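Local coordinates for protein dTDP-4-dehydrorhamnose 3,5-epimerase (Sulfolobus tokodaii, PDB 2B9U) that probably catalyses the 3,5-epimerization of dTDP-4-dehydro-6-deoxy-glucose to dTDP-4-dehydro-rhamnose on the pathway to dTDP-L-rhamnose, at residues A[1-5]-A[15-19]; A[61-65]-A[172-176]; A[68-74]-A[108-114]. All coordinates share one frame. Residue numbers count along the deposited sequence, not the author numbering.

Contact 1: residues A[1-5]-A[15-19]; sequences MPFEF and IKPKV
Residues 1-5 and 15-19 form the far end of an antiparallel beta hairpin, made by strands 3-9 and 12-22, at the N-terminus of the chain. Segments 3-5 and 15-17 are extended, their axes 4.6 Å apart at closest and 161° between directions. Glu-4 faces Lys-16 as a hydrogen-bonded pair (CA-CA 5.0 Å): Glu-4 N donates to Lys-16 O at 2.9 Å, and Lys-16 N to Glu-4 O at 2.8 Å. Phe-5 and Ile-15 make the next, non-hydrogen-bonded pair. Toward the N-terminus Lys-18 N reaches Pro-2 O at 3.4 Å, a weak bond, and a water supplements it, donating to Pro-2 O (2.6 Å) and accepting from Lys-18 N (3.2 Å). Lys-18 NZ gives a very short bond, 2.5 Å, to Met-1 O. Lys-16 NZ stays 4.4 Å from Glu-4 OE1 and makes its salt bridge with Glu-6. On the other face, Phe-3 and Phe-5, both rotamer m, meet Ile-15 (Phe-3 CD1 to CG2 and Phe-5 CD2 to CG1, each 3.6 Å), and Phe-36 meets Phe-3 edge-to-face. The chemistry is thus two-sided, charge on the Glu-4 and Lys-16 face and hydrocarbon on the other, with water and Lys-18 supplementing the backbone pairing next to the N-terminus.

Contact 2: residues A[61-65]-A[172-176]; sequences HYQRT and AEVFD
The C-terminal tail packs against the end of a strand: residues 172-176, without regular structure, lie against the end of strand 57-63 in a sheet of the cupin jelly roll. No beta bridge joins the segments; their directions differ by 53°, and the closest CA atoms, Arg-64 and Phe-175, are 6.7 Å apart. Backbones are extended on both sides. Tyr-62 (chi1 52°, p) points its CA-CB bond toward the tail; its OH donates to Glu-173 O at 2.9 Å, and that oxygen lies near the plane of the ring. The same OH lies 3.4 Å from Val-174 CG1 and 3.9 Å from Ala-172 CB. Phe-175 (chi1 -85°, m) brings its ring beside that of Tyr-62, centroids 6.0 Å apart and planes at 54°, an oblique pair. The CA-CB bond of Gln-63 points away from the tail, its side-chain amide hydrogen-bonded to Lys-67, Glu-136 and Ser-138, close to Tyr-137, which is predicted to stack on the substrate's thymidine ring. The edge of the Phe-175 ring meets Tyr-62 CD2 through CE1 at 3.5 Å and, through CZ, approaches Gln-63 O at 3.1 Å.

Contact 3: residues A[68-74]-A[108-114]; sequences EQGKIIF and YMLWIPP
Strands 70-74 and 109-112 run antiparallel, axes 4.6 Å apart at closest and 171° between directions, as neighbours in a sheet of the cupin jelly roll. Lys-71 with Ile-112 and Ile-73 with Leu-110 are hydrogen-bonded pairs: Lys-71 N to Ile-112 O 2.8 Å, Ile-112 N to Lys-71 O 2.7 Å, Ile-73 N to Leu-110 O 2.9 Å and Leu-110 N to Ile-73 O 3.2 Å. Ile-72 and Trp-111 form the non-hydrogen-bonded pair between them, CA-CA 4.4 Å. At the end of the ladder a water lies 2.7 Å from Gln-69 O and 3.0 Å from Ile-112 O. One face carries Ile-73 and Ile-112 (CG1 to CD1 4.0 Å), packed toward strand 79-86 of the other sheet. On the opposite face Ile-72 CG1 meets the edge of the Trp-111 ring at CE3, 3.7 Å away. Gly-70 CA lies 3.7 Å from Trp-111 CZ3, and a CB here would clash with the indole. Phe-74 (chi1 173°, t) also touches Met-49 of the second subunit; Met-109 SD makes a Met-aromatic contact 5.1 Å from the Phe-74 ring centroid.

Overall arrangement
Contact 3 lies near the centre of the folded chain and is buried, whereas contacts 1 and 2 are partly buried and sit on opposite sides of that centre, about 30 Å apart between centres. Contacts 1 and 3 belong to one sheet: strands 12-22 and 109-112 are neighbours, and a probable hydrogen bond from Ile-15 N to Met-109 O (2.8 Å) joins them. Contact 2 involves the other sheet and encloses contact 3 within the 106 residues between its segments; Phe-175 and Gln-63 both reach Glu-68. The chemistry follows position: regular backbone pairing with mostly apolar sides in contact 3, lysine and water bonds at the N-terminal end of contact 1, and a single hydrogen bond with aromatic packing in contact 2.

Contact 1: residues A[1-5]-A[15-19]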
ATOM      1  N   MET A   1     -19.233  -3.992  -7.285  1.00 43.61           N
ATOM      2  CA  MET A   1     -18.191  -3.989  -8.379  1.00 43.23           C
ATOM      3  C   MET A   1     -17.112  -2.851  -8.419  1.00 41.62           C
ATOM      4  O   MET A   1     -16.714  -2.425  -9.502  1.00 42.71           O
ATOM      5  CB  MET A   1     -18.850  -4.189  -9.764  1.00 43.86           C
ATOM      6  CG  MET A   1     -19.473  -2.941 -10.430  1.00 46.70           C
ATOM      7  SD  MET A   1     -20.463  -3.346 -11.914  1.00 53.39           S
ATOM      8  CE  MET A   1     -19.285  -3.164 -13.274  1.00 51.31           C
ATOM      9  N   PRO A   2     -16.630  -2.358  -7.258  1.00 39.52           N
ATOM     10  CA  PRO A   2     -15.254  -1.823  -7.321  1.00 37.47           C
ATOM     11  C   PRO A   2     -14.223  -2.967  -7.402  1.00 35.25           C
ATOM     12  O   PRO A   2     -13.081  -2.765  -7.834  1.00 34.12           O
ATOM     13  CB  PRO A   2     -15.102  -1.066  -5.992  1.00 37.54           C
ATOM     14  CG  PRO A   2     -16.497  -0.963  -5.431  1.00 38.79           C
ATOM     15  CD  PRO A   2     -17.226  -2.166  -5.924  1.00 39.49           C
ATOM     16  N   PHE A   3     -14.646  -4.158  -6.976  1.00 33.15           N
ATOM     17  CA  PHE A   3     -13.824  -5.361  -7.014  1.00 31.41           C
ATOM     18  C   PHE A   3     -14.613  -6.576  -7.517  1.00 31.47           C
ATOM     19  O   PHE A   3     -15.836  -6.642  -7.375  1.00 30.58           O
ATOM     20  CB  PHE A   3     -13.257  -5.680  -5.626  1.00 30.61           C
ATOM     21  CG  PHE A   3     -12.535  -4.530  -4.975  1.00 29.05           C
ATOM     22  CD1 PHE A   3     -11.173  -4.322  -5.211  1.00 26.00           C
ATOM     23  CD2 PHE A   3     -13.213  -3.662  -4.122  1.00 27.91           C
ATOM     24  CE1 PHE A   3     -10.495  -3.275  -4.616  1.00 27.18           C
ATOM     25  CE2 PHE A   3     -12.534  -2.589  -3.509  1.00 29.33           C
ATOM     26  CZ  PHE A   3     -11.168  -2.399  -3.756  1.00 27.22           C
ATOM     27  N   GLU A   4     -13.885  -7.532  -8.094  1.00 31.28           N
ATOM     28  CA  GLU A   4     -14.382  -8.875  -8.332  1.00 31.69           C
ATOM     29  C   GLU A   4     -13.534  -9.861  -7.542  1.00 31.34           C
ATOM     30  O   GLU A   4     -12.316  -9.765  -7.545  1.00 30.57           O
ATOM     31  CB  GLU A   4     -14.344  -9.207  -9.821  1.00 32.24           C
ATOM     32  CG  GLU A   4     -15.413  -8.460 -10.605  1.00 35.94           C
ATOM     33  CD  GLU A   4     -15.746  -9.108 -11.942  1.00 41.72           C
ATOM     34  OE1 GLU A   4     -14.948  -9.930 -12.452  1.00 42.16           O
ATOM     35  OE2 GLU A   4     -16.824  -8.775 -12.485  1.00 45.73           O
ATOM     36  N   PHE A   5     -14.200 -10.799  -6.868  1.00 31.10           N
ATOM     37  CA  PHE A   5     -13.552 -11.800  -6.027  1.00 30.74           C
ATOM     38  C   PHE A   5     -13.721 -13.204  -6.610  1.00 30.82           C
ATOM     39  O   PHE A   5     -14.835 -13.610  -6.939  1.00 30.46           O
ATOM     40  CB  PHE A   5     -14.140 -11.752  -4.614  1.00 30.82           C
ATOM     41  CG  PHE A   5     -14.024 -10.400  -3.946  1.00 30.75           C
ATOM     42  CD1 PHE A   5     -15.001  -9.423  -4.138  1.00 30.09           C
ATOM     43  CD2 PHE A   5     -12.940 -10.109  -3.114  1.00 31.20           C
ATOM     44  CE1 PHE A   5     -14.899  -8.173  -3.521  1.00 31.36           C
ATOM     45  CE2 PHE A   5     -12.837  -8.862  -2.476  1.00 31.54           C
ATOM     46  CZ  PHE A   5     -13.816  -7.890  -2.694  1.00 31.09           C
ATOM     47  N   ILE A  15      -8.419 -11.074  -5.905  1.00 22.95           N
ATOM     48  CA  ILE A  15      -9.168  -9.819  -5.979  1.00 22.74           C
ATOM     49  C   ILE A  15      -8.774  -9.038  -7.227  1.00 22.61           C
ATOM     50  O   ILE A  15      -7.581  -8.847  -7.512  1.00 22.00           O
ATOM     51  CB  ILE A  15      -9.001  -8.938  -4.699  1.00 22.42           C
ATOM     52  CG1 ILE A  15      -9.387  -9.715  -3.453  1.00 22.95           C
ATOM     53  CG2 ILE A  15      -9.899  -7.691  -4.745  1.00 22.96           C
ATOM     54  CD1 ILE A  15      -8.221 -10.119  -2.622  1.00 26.34           C
ATOM     55  N   LYS A  16      -9.783  -8.565  -7.956  1.00 22.38           N
ATOM     56  CA  LYS A  16      -9.545  -7.869  -9.213  1.00 23.25           C
ATOM     57  C   LYS A  16     -10.135  -6.483  -9.111  1.00 22.92           C
ATOM     58  O   LYS A  16     -11.354  -6.351  -9.019  1.00 22.45           O
ATOM     59  CB  LYS A  16     -10.213  -8.604 -10.369  1.00 23.51           C
ATOM     60  CG  LYS A  16      -9.853 -10.058 -10.505  1.00 26.11           C
ATOM     61  CD  LYS A  16     -10.889 -10.752 -11.377  1.00 30.40           C
ATOM     62  CE  LYS A  16     -10.227 -11.554 -12.475  1.00 33.14           C
ATOM     63  NZ  LYS A  16     -11.217 -11.982 -13.534  1.00 36.31           N
ATOM     64  N   PRO A  17      -9.272  -5.443  -9.094  1.00 22.89           N
ATOM     65  CA  PRO A  17      -9.757  -4.070  -8.941  1.00 22.89           C
ATOM     66  C   PRO A  17     -10.139  -3.421 -10.266  1.00 23.11           C
ATOM     67  O   PRO A  17      -9.846  -3.958 -11.324  1.00 23.76           O
ATOM     68  CB  PRO A  17      -8.560  -3.352  -8.289  1.00 23.15           C
ATOM     69  CG  PRO A  17      -7.337  -4.091  -8.799  1.00 23.04           C
ATOM     70  CD  PRO A  17      -7.799  -5.508  -9.193  1.00 22.95           C
ATOM     71  N   LYS A  18     -10.775  -2.261 -10.216  1.00 23.42           N
ATOM     72  CA  LYS A  18     -11.083  -1.543 -11.441  1.00 23.94           C
ATOM     73  C   LYS A  18     -10.089  -0.427 -11.665  1.00 23.26           C
ATOM     74  O   LYS A  18      -9.888   0.409 -10.793  1.00 22.97           O
ATOM     75  CB  LYS A  18     -12.502  -0.982 -11.412  1.00 24.69           C
ATOM     76  CG  LYS A  18     -13.517  -1.922 -12.026  1.00 27.47           C
ATOM     77  CD  LYS A  18     -14.675  -1.105 -12.618  1.00 32.03           C
ATOM     78  CE  LYS A  18     -15.757  -2.018 -13.108  1.00 34.45           C
ATOM     79  NZ  LYS A  18     -16.448  -2.679 -11.973  1.00 37.11           N
ATOM     80  N   VAL A  19      -9.467  -0.441 -12.843  1.00 22.65           N
ATOM     81  CA  VAL A  19      -8.435   0.507 -13.205  1.00 22.41           C
ATOM     82  C   VAL A  19      -9.026   1.518 -14.205  1.00 22.99           C
ATOM     83  O   VAL A  19      -9.692   1.138 -15.192  1.00 22.42           O
ATOM     84  CB  VAL A  19      -7.198  -0.241 -13.762  1.00 22.49           C
ATOM     85  CG1 VAL A  19      -6.087   0.715 -14.196  1.00 22.98           C
ATOM     86  CG2 VAL A  19      -6.687  -1.271 -12.735  1.00 21.62           C
TER
HETATM   87  O   HOH W   1     -11.167  -1.088  -7.296  1.00 27.02           O

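Contact 2: residues A[61-65]-A[172-176]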
ATOM      1  N   HIS A  61       6.894 -18.071   4.135  1.00 27.76           N
ATOM      2  CA  HIS A  61       6.769 -17.583   5.505  1.00 28.07           C
ATOM      3  C   HIS A  61       5.364 -17.608   6.069  1.00 28.88           C
ATOM      4  O   HIS A  61       4.386 -17.392   5.350  1.00 28.58           O
ATOM      5  CB  HIS A  61       7.275 -16.152   5.606  1.00 28.00           C
ATOM      6  CG  HIS A  61       8.660 -15.955   5.083  1.00 28.29           C
ATOM      7  ND1 HIS A  61       8.999 -14.900   4.267  1.00 28.91           N
ATOM      8  CD2 HIS A  61       9.792 -16.674   5.261  1.00 29.87           C
ATOM      9  CE1 HIS A  61      10.284 -14.972   3.972  1.00 30.44           C
ATOM     10  NE2 HIS A  61      10.790 -16.036   4.568  1.00 30.21           N
ATOM     11  N   TYR A  62       5.290 -17.860   7.373  1.00 29.95           N
ATOM     12  CA  TYR A  62       4.058 -17.738   8.159  1.00 31.19           C
ATOM     13  C   TYR A  62       4.409 -17.445   9.630  1.00 31.88           C
ATOM     14  O   TYR A  62       5.506 -17.761  10.090  1.00 32.21           O
ATOM     15  CB  TYR A  62       3.188 -19.006   8.044  1.00 31.20           C
ATOM     16  CG  TYR A  62       3.914 -20.301   8.343  1.00 31.94           C
ATOM     17  CD1 TYR A  62       4.783 -20.867   7.408  1.00 32.61           C
ATOM     18  CD2 TYR A  62       3.736 -20.963   9.558  1.00 34.30           C
ATOM     19  CE1 TYR A  62       5.455 -22.048   7.672  1.00 32.50           C
ATOM     20  CE2 TYR A  62       4.415 -22.158   9.830  1.00 33.76           C
ATOM     21  CZ  TYR A  62       5.267 -22.684   8.869  1.00 33.67           C
ATOM     22  OH  TYR A  62       5.949 -23.848   9.108  1.00 36.88           O
ATOM     23  N   GLN A  63       3.483 -16.819  10.348  1.00 32.56           N
ATOM     24  CA  GLN A  63       3.601 -16.678  11.791  1.00 33.32           C
ATOM     25  C   GLN A  63       2.644 -17.655  12.467  1.00 34.03           C
ATOM     26  O   GLN A  63       1.482 -17.754  12.086  1.00 33.51           O
ATOM     27  CB  GLN A  63       3.345 -15.233  12.231  1.00 32.91           C
ATOM     28  CG  GLN A  63       4.635 -14.430  12.445  1.00 32.87           C
ATOM     29  CD  GLN A  63       4.441 -12.933  12.658  1.00 33.40           C
ATOM     30  OE1 GLN A  63       5.356 -12.150  12.377  1.00 34.44           O
ATOM     31  NE2 GLN A  63       3.264 -12.523  13.144  1.00 30.51           N
ATOM     32  N   ARG A  64       3.147 -18.396  13.450  1.00 35.40           N
ATOM     33  CA  ARG A  64       2.320 -19.381  14.143  1.00 36.96           C
ATOM     34  C   ARG A  64       1.353 -18.727  15.128  1.00 37.19           C
ATOM     35  O   ARG A  64       1.571 -17.598  15.567  1.00 37.26           O
ATOM     36  CB  ARG A  64       3.182 -20.465  14.829  1.00 37.48           C
ATOM     37  CG  ARG A  64       4.315 -19.920  15.674  1.00 39.52           C
ATOM     38  CD  ARG A  64       4.991 -20.977  16.540  1.00 43.09           C
ATOM     39  NE  ARG A  64       5.933 -20.379  17.487  1.00 46.01           N
ATOM     40  CZ  ARG A  64       5.597 -19.779  18.632  1.00 48.70           C
ATOM     41  NH1 ARG A  64       4.323 -19.683  19.013  1.00 50.58           N
ATOM     42  NH2 ARG A  64       6.550 -19.272  19.412  1.00 50.45           N
ATOM     43  N   THR A  65       0.279 -19.446  15.441  1.00 37.81           N
ATOM     44  CA  THR A  65      -0.687 -19.067  16.475  1.00 38.68           C
ATOM     45  C   THR A  65       0.058 -18.787  17.807  1.00 38.40           C
ATOM     46  O   THR A  65       0.979 -19.521  18.154  1.00 38.60           O
ATOM     47  CB  THR A  65      -1.767 -20.180  16.565  1.00 38.89           C
ATOM     48  OG1 THR A  65      -2.874 -19.827  15.714  1.00 40.89           O
ATOM     49  CG2 THR A  65      -2.268 -20.418  17.980  1.00 39.65           C
ATOM     50  N   ALA A 172       9.142 -29.236   9.193  1.00 53.27           N
ATOM     51  CA  ALA A 172       8.718 -27.959   9.772  1.00 53.70           C
ATOM     52  C   ALA A 172       7.713 -28.050  10.925  1.00 54.32           C
ATOM     53  O   ALA A 172       6.917 -28.992  11.004  1.00 54.10           O
ATOM     54  CB  ALA A 172       8.153 -27.076   8.678  1.00 53.60           C
ATOM     55  N   GLU A 173       7.772 -27.048  11.805  1.00 54.98           N
ATOM     56  CA  GLU A 173       6.758 -26.808  12.830  1.00 55.71           C
ATOM     57  C   GLU A 173       5.621 -25.998  12.197  1.00 55.79           C
ATOM     58  O   GLU A 173       5.814 -24.844  11.808  1.00 55.85           O
ATOM     59  CB  GLU A 173       7.365 -26.043  14.020  1.00 56.00           C
ATOM     60  CG  GLU A 173       8.495 -26.772  14.759  1.00 57.25           C
ATOM     61  CD  GLU A 173       8.004 -28.002  15.527  1.00 59.27           C
ATOM     62  OE1 GLU A 173       7.451 -27.834  16.645  1.00 59.84           O
ATOM     63  OE2 GLU A 173       8.177 -29.132  15.011  1.00 58.12           O
ATOM     64  N   VAL A 174       4.440 -26.603  12.094  1.00 55.88           N
ATOM     65  CA  VAL A 174       3.352 -26.034  11.295  1.00 55.75           C
ATOM     66  C   VAL A 174       2.036 -25.815  12.063  1.00 55.95           C
ATOM     67  O   VAL A 174       1.954 -26.068  13.267  1.00 55.75           O
ATOM     68  CB  VAL A 174       3.094 -26.881  10.005  1.00 55.93           C
ATOM     69  CG1 VAL A 174       4.306 -26.854   9.078  1.00 54.99           C
ATOM     70  CG2 VAL A 174       2.696 -28.318  10.353  1.00 55.75           C
ATOM     71  N   PHE A 175       1.022 -25.328  11.347  1.00 56.09           N
ATOM     72  CA  PHE A 175      -0.315 -25.090  11.902  1.00 56.55           C
ATOM     73  C   PHE A 175      -1.096 -26.385  12.159  1.00 57.01           C
ATOM     74  O   PHE A 175      -0.748 -27.456  11.651  1.00 56.91           O
ATOM     75  CB  PHE A 175      -1.138 -24.215  10.952  1.00 56.40           C
ATOM     76  CG  PHE A 175      -0.920 -22.736  11.115  1.00 55.83           C
ATOM     77  CD1 PHE A 175       0.255 -22.131  10.673  1.00 55.51           C
ATOM     78  CD2 PHE A 175      -1.915 -21.936  11.668  1.00 55.67           C
ATOM     79  CE1 PHE A 175       0.440 -20.755  10.804  1.00 54.92           C
ATOM     80  CE2 PHE A 175      -1.736 -20.554  11.803  1.00 55.43           C
ATOM     81  CZ  PHE A 175      -0.555 -19.969  11.370  1.00 54.68           C
ATOM     82  N   ASP A 176      -2.174 -26.259  12.929  1.00 57.63           N
ATOM     83  CA  ASP A 176      -3.058 -27.378  13.255  1.00 58.08           C
ATOM     84  C   ASP A 176      -4.170 -27.546  12.225  1.00 58.22           C
ATOM     85  O   ASP A 176      -4.786 -26.576  11.761  1.00 58.06           O
ATOM     86  CB  ASP A 176      -3.649 -27.190  14.654  1.00 58.28           C
ATOM     87  CG  ASP A 176      -2.581 -26.919  15.698  1.00 58.88           C
ATOM     88  OD1 ASP A 176      -2.400 -27.765  16.596  1.00 59.12           O
ATOM     89  OD2 ASP A 176      -1.903 -25.871  15.605  1.00 59.98           O
ATOM     90  OXT ASP A 176      -4.471 -28.674  11.833  1.00 58.26           O
TER

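Contact 3: residues A[68-74]-A[108-114]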
ATOM      1  N   GLU A  68      -0.704 -15.440  14.227  1.00 32.86           N
ATOM      2  CA  GLU A  68      -0.974 -15.759  12.835  1.00 31.67           C
ATOM      3  C   GLU A  68      -1.403 -14.521  12.036  1.00 30.15           C
ATOM      4  O   GLU A  68      -1.961 -13.572  12.579  1.00 29.80           O
ATOM      5  CB  GLU A  68      -2.021 -16.882  12.741  1.00 31.47           C
ATOM      6  CG  GLU A  68      -3.475 -16.495  13.093  1.00 32.81           C
ATOM      7  CD  GLU A  68      -3.715 -16.196  14.576  1.00 34.32           C
ATOM      8  OE1 GLU A  68      -2.872 -16.551  15.433  1.00 33.54           O
ATOM      9  OE2 GLU A  68      -4.767 -15.593  14.878  1.00 35.96           O
ATOM     10  N   GLN A  69      -1.130 -14.544  10.738  1.00 28.85           N
ATOM     11  CA  GLN A  69      -1.377 -13.398   9.886  1.00 27.21           C
ATOM     12  C   GLN A  69      -2.113 -13.807   8.619  1.00 26.52           C
ATOM     13  O   GLN A  69      -1.833 -14.854   8.042  1.00 26.54           O
ATOM     14  CB  GLN A  69      -0.049 -12.720   9.512  1.00 27.47           C
ATOM     15  CG  GLN A  69       0.687 -12.041  10.654  1.00 25.80           C
ATOM     16  CD  GLN A  69       2.069 -11.518  10.261  1.00 26.89           C
ATOM     17  OE1 GLN A  69       2.459 -10.412  10.658  1.00 28.59           O
ATOM     18  NE2 GLN A  69       2.816 -12.303   9.494  1.00 23.64           N
ATOM     19  N   GLY A  70      -3.060 -12.973   8.207  1.00 25.04           N
ATOM     20  CA  GLY A  70      -3.551 -12.977   6.845  1.00 23.58           C
ATOM     21  C   GLY A  70      -2.761 -11.970   6.038  1.00 22.33           C
ATOM     22  O   GLY A  70      -2.144 -11.068   6.609  1.00 22.42           O
ATOM     23  N   LYS A  71      -2.755 -12.138   4.719  1.00 21.33           N
ATOM     24  CA  LYS A  71      -1.931 -11.318   3.805  1.00 20.74           C
ATOM     25  C   LYS A  71      -2.671 -11.033   2.496  1.00 20.34           C
ATOM     26  O   LYS A  71      -3.239 -11.950   1.874  1.00 20.20           O
ATOM     27  CB  LYS A  71      -0.601 -12.027   3.499  1.00 20.58           C
ATOM     28  CG  LYS A  71       0.307 -12.225   4.736  1.00 21.58           C
ATOM     29  CD  LYS A  71       1.552 -12.996   4.396  1.00 21.68           C
ATOM     30  CE  LYS A  71       2.208 -13.559   5.662  1.00 23.47           C
ATOM     31  NZ  LYS A  71       3.253 -14.598   5.338  1.00 24.92           N
ATOM     32  N   ILE A  72      -2.675  -9.763   2.097  1.00 19.79           N
ATOM     33  CA  ILE A  72      -3.129  -9.349   0.777  1.00 19.62           C
ATOM     34  C   ILE A  72      -1.893  -8.879   0.031  1.00 19.66           C
ATOM     35  O   ILE A  72      -1.232  -7.921   0.444  1.00 18.53           O
ATOM     36  CB  ILE A  72      -4.167  -8.192   0.829  1.00 20.66           C
ATOM     37  CG1 ILE A  72      -5.259  -8.475   1.865  1.00 21.32           C
ATOM     38  CG2 ILE A  72      -4.761  -7.958  -0.553  1.00 19.72           C
ATOM     39  CD1 ILE A  72      -6.134  -7.253   2.169  1.00 24.10           C
ATOM     40  N   ILE A  73      -1.574  -9.585  -1.054  1.00 19.37           N
ATOM     41  CA  ILE A  73      -0.365  -9.346  -1.813  1.00 19.29           C
ATOM     42  C   ILE A  73      -0.711  -8.573  -3.083  1.00 19.78           C
ATOM     43  O   ILE A  73      -1.618  -8.954  -3.827  1.00 19.48           O
ATOM     44  CB  ILE A  73       0.324 -10.695  -2.205  1.00 18.80           C
ATOM     45  CG1 ILE A  73       0.534 -11.593  -0.966  1.00 17.90           C
ATOM     46  CG2 ILE A  73       1.603 -10.449  -3.011  1.00 17.87           C
ATOM     47  CD1 ILE A  73       1.379 -10.972   0.224  1.00 12.49           C
ATOM     48  N   PHE A  74       0.043  -7.508  -3.333  1.00 19.13           N
ATOM     49  CA  PHE A  74      -0.241  -6.579  -4.423  1.00 19.27           C
ATOM     50  C   PHE A  74       1.097  -6.191  -5.069  1.00 19.08           C
ATOM     51  O   PHE A  74       2.106  -6.005  -4.370  1.00 19.10           O
ATOM     52  CB  PHE A  74      -1.048  -5.379  -3.869  1.00 19.14           C
ATOM     53  CG  PHE A  74      -1.277  -4.257  -4.859  1.00 20.25           C
ATOM     54  CD1 PHE A  74      -1.963  -4.477  -6.053  1.00 20.07           C
ATOM     55  CD2 PHE A  74      -0.819  -2.969  -4.578  1.00 19.43           C
ATOM     56  CE1 PHE A  74      -2.184  -3.431  -6.960  1.00 19.47           C
ATOM     57  CE2 PHE A  74      -1.035  -1.922  -5.480  1.00 19.51           C
ATOM     58  CZ  PHE A  74      -1.709  -2.155  -6.677  1.00 18.36           C
ATOM     59  N   TYR A 108      -3.872  -7.403 -10.045  1.00 23.80           N
ATOM     60  CA  TYR A 108      -4.580  -8.378  -9.195  1.00 23.72           C
ATOM     61  C   TYR A 108      -3.885  -8.579  -7.851  1.00 23.96           C
ATOM     62  O   TYR A 108      -2.660  -8.345  -7.699  1.00 24.05           O
ATOM     63  CB  TYR A 108      -4.710  -9.757  -9.878  1.00 24.20           C
ATOM     64  CG  TYR A 108      -5.540  -9.822 -11.158  1.00 23.98           C
ATOM     65  CD1 TYR A 108      -6.467  -8.841 -11.476  1.00 24.15           C
ATOM     66  CD2 TYR A 108      -5.409 -10.901 -12.023  1.00 24.73           C
ATOM     67  CE1 TYR A 108      -7.230  -8.915 -12.644  1.00 25.96           C
ATOM     68  CE2 TYR A 108      -6.169 -10.990 -13.187  1.00 26.27           C
ATOM     69  CZ  TYR A 108      -7.076  -9.997 -13.490  1.00 26.37           C
ATOM     70  OH  TYR A 108      -7.820 -10.085 -14.654  1.00 28.48           O
ATOM     71  N   MET A 109      -4.684  -9.038  -6.891  1.00 23.58           N
ATOM     72  CA  MET A 109      -4.260  -9.246  -5.516  1.00 24.15           C
ATOM     73  C   MET A 109      -4.662 -10.649  -5.104  1.00 23.98           C
ATOM     74  O   MET A 109      -5.639 -11.179  -5.606  1.00 23.29           O
ATOM     75  CB  MET A 109      -4.963  -8.249  -4.587  1.00 24.25           C
ATOM     76  CG  MET A 109      -4.423  -6.820  -4.637  1.00 25.71           C
ATOM     77  SD  MET A 109      -5.592  -5.667  -3.897  1.00 30.68           S
ATOM     78  CE  MET A 109      -6.706  -5.406  -5.287  1.00 25.19           C
ATOM     79  N   LEU A 110      -3.908 -11.225  -4.180  1.00 24.46           N
ATOM     80  CA  LEU A 110      -4.232 -12.509  -3.567  1.00 24.85           C
ATOM     81  C   LEU A 110      -4.416 -12.263  -2.089  1.00 24.64           C
ATOM     82  O   LEU A 110      -3.496 -11.733  -1.418  1.00 24.11           O
ATOM     83  CB  LEU A 110      -3.056 -13.471  -3.694  1.00 25.22           C
ATOM     84  CG  LEU A 110      -3.049 -14.797  -4.437  1.00 27.58           C
ATOM     85  CD1 LEU A 110      -2.227 -15.763  -3.601  1.00 26.71           C
ATOM     86  CD2 LEU A 110      -4.442 -15.352  -4.711  1.00 25.47           C
ATOM     87  N   TRP A 111      -5.581 -12.663  -1.579  1.00 24.48           N
ATOM     88  CA  TRP A 111      -5.807 -12.744  -0.137  1.00 24.03           C
ATOM     89  C   TRP A 111      -5.467 -14.147   0.337  1.00 24.25           C
ATOM     90  O   TRP A 111      -5.984 -15.157  -0.193  1.00 23.62           O
ATOM     91  CB  TRP A 111      -7.234 -12.370   0.230  1.00 24.04           C
ATOM     92  CG  TRP A 111      -7.730 -12.970   1.553  1.00 23.57           C
ATOM     93  CD1 TRP A 111      -8.645 -13.980   1.701  1.00 24.02           C
ATOM     94  CD2 TRP A 111      -7.340 -12.587   2.887  1.00 23.64           C
ATOM     95  NE1 TRP A 111      -8.846 -14.250   3.036  1.00 24.34           N
ATOM     96  CE2 TRP A 111      -8.049 -13.420   3.785  1.00 24.52           C
ATOM     97  CE3 TRP A 111      -6.447 -11.633   3.408  1.00 23.39           C
ATOM     98  CZ2 TRP A 111      -7.924 -13.304   5.175  1.00 25.26           C
ATOM     99  CZ3 TRP A 111      -6.310 -11.534   4.805  1.00 23.12           C
ATOM    100  CH2 TRP A 111      -7.046 -12.364   5.664  1.00 23.34           C
ATOM    101  N   ILE A 112      -4.571 -14.190   1.320  1.00 24.03           N
ATOM    102  CA  ILE A 112      -4.048 -15.418   1.899  1.00 24.10           C
ATOM    103  C   ILE A 112      -4.343 -15.419   3.418  1.00 24.83           C
ATOM    104  O   ILE A 112      -3.651 -14.747   4.197  1.00 24.72           O
ATOM    105  CB  ILE A 112      -2.521 -15.565   1.686  1.00 23.90           C
ATOM    106  CG1 ILE A 112      -2.125 -15.350   0.213  1.00 22.55           C
ATOM    107  CG2 ILE A 112      -2.029 -16.931   2.235  1.00 23.90           C
ATOM    108  CD1 ILE A 112      -0.635 -15.335  -0.014  1.00 22.05           C
ATOM    109  N   PRO A 113      -5.356 -16.194   3.838  1.00 25.20           N
ATOM    110  CA  PRO A 113      -5.778 -16.281   5.247  1.00 25.52           C
ATOM    111  C   PRO A 113      -4.716 -16.955   6.113  1.00 25.95           C
ATOM    112  O   PRO A 113      -3.796 -17.554   5.571  1.00 25.62           O
ATOM    113  CB  PRO A 113      -7.059 -17.134   5.181  1.00 25.46           C
ATOM    114  CG  PRO A 113      -6.949 -17.909   3.934  1.00 25.59           C
ATOM    115  CD  PRO A 113      -6.149 -17.075   2.959  1.00 25.00           C
ATOM    116  N   PRO A 114      -4.809 -16.830   7.460  1.00 26.99           N
ATOM    117  CA  PRO A 114      -3.876 -17.573   8.327  1.00 27.24           C
ATOM    118  C   PRO A 114      -3.889 -19.089   8.098  1.00 27.67           C
ATOM    119  O   PRO A 114      -4.902 -19.646   7.691  1.00 28.32           O
ATOM    120  CB  PRO A 114      -4.379 -17.264   9.741  1.00 27.42           C
ATOM    121  CG  PRO A 114      -5.114 -15.991   9.631  1.00 26.72           C
ATOM    122  CD  PRO A 114      -5.730 -15.981   8.245  1.00 27.05           C
TER
HETATM  123  O   HOH W   2      -1.154 -15.658   5.532  1.00 21.93           O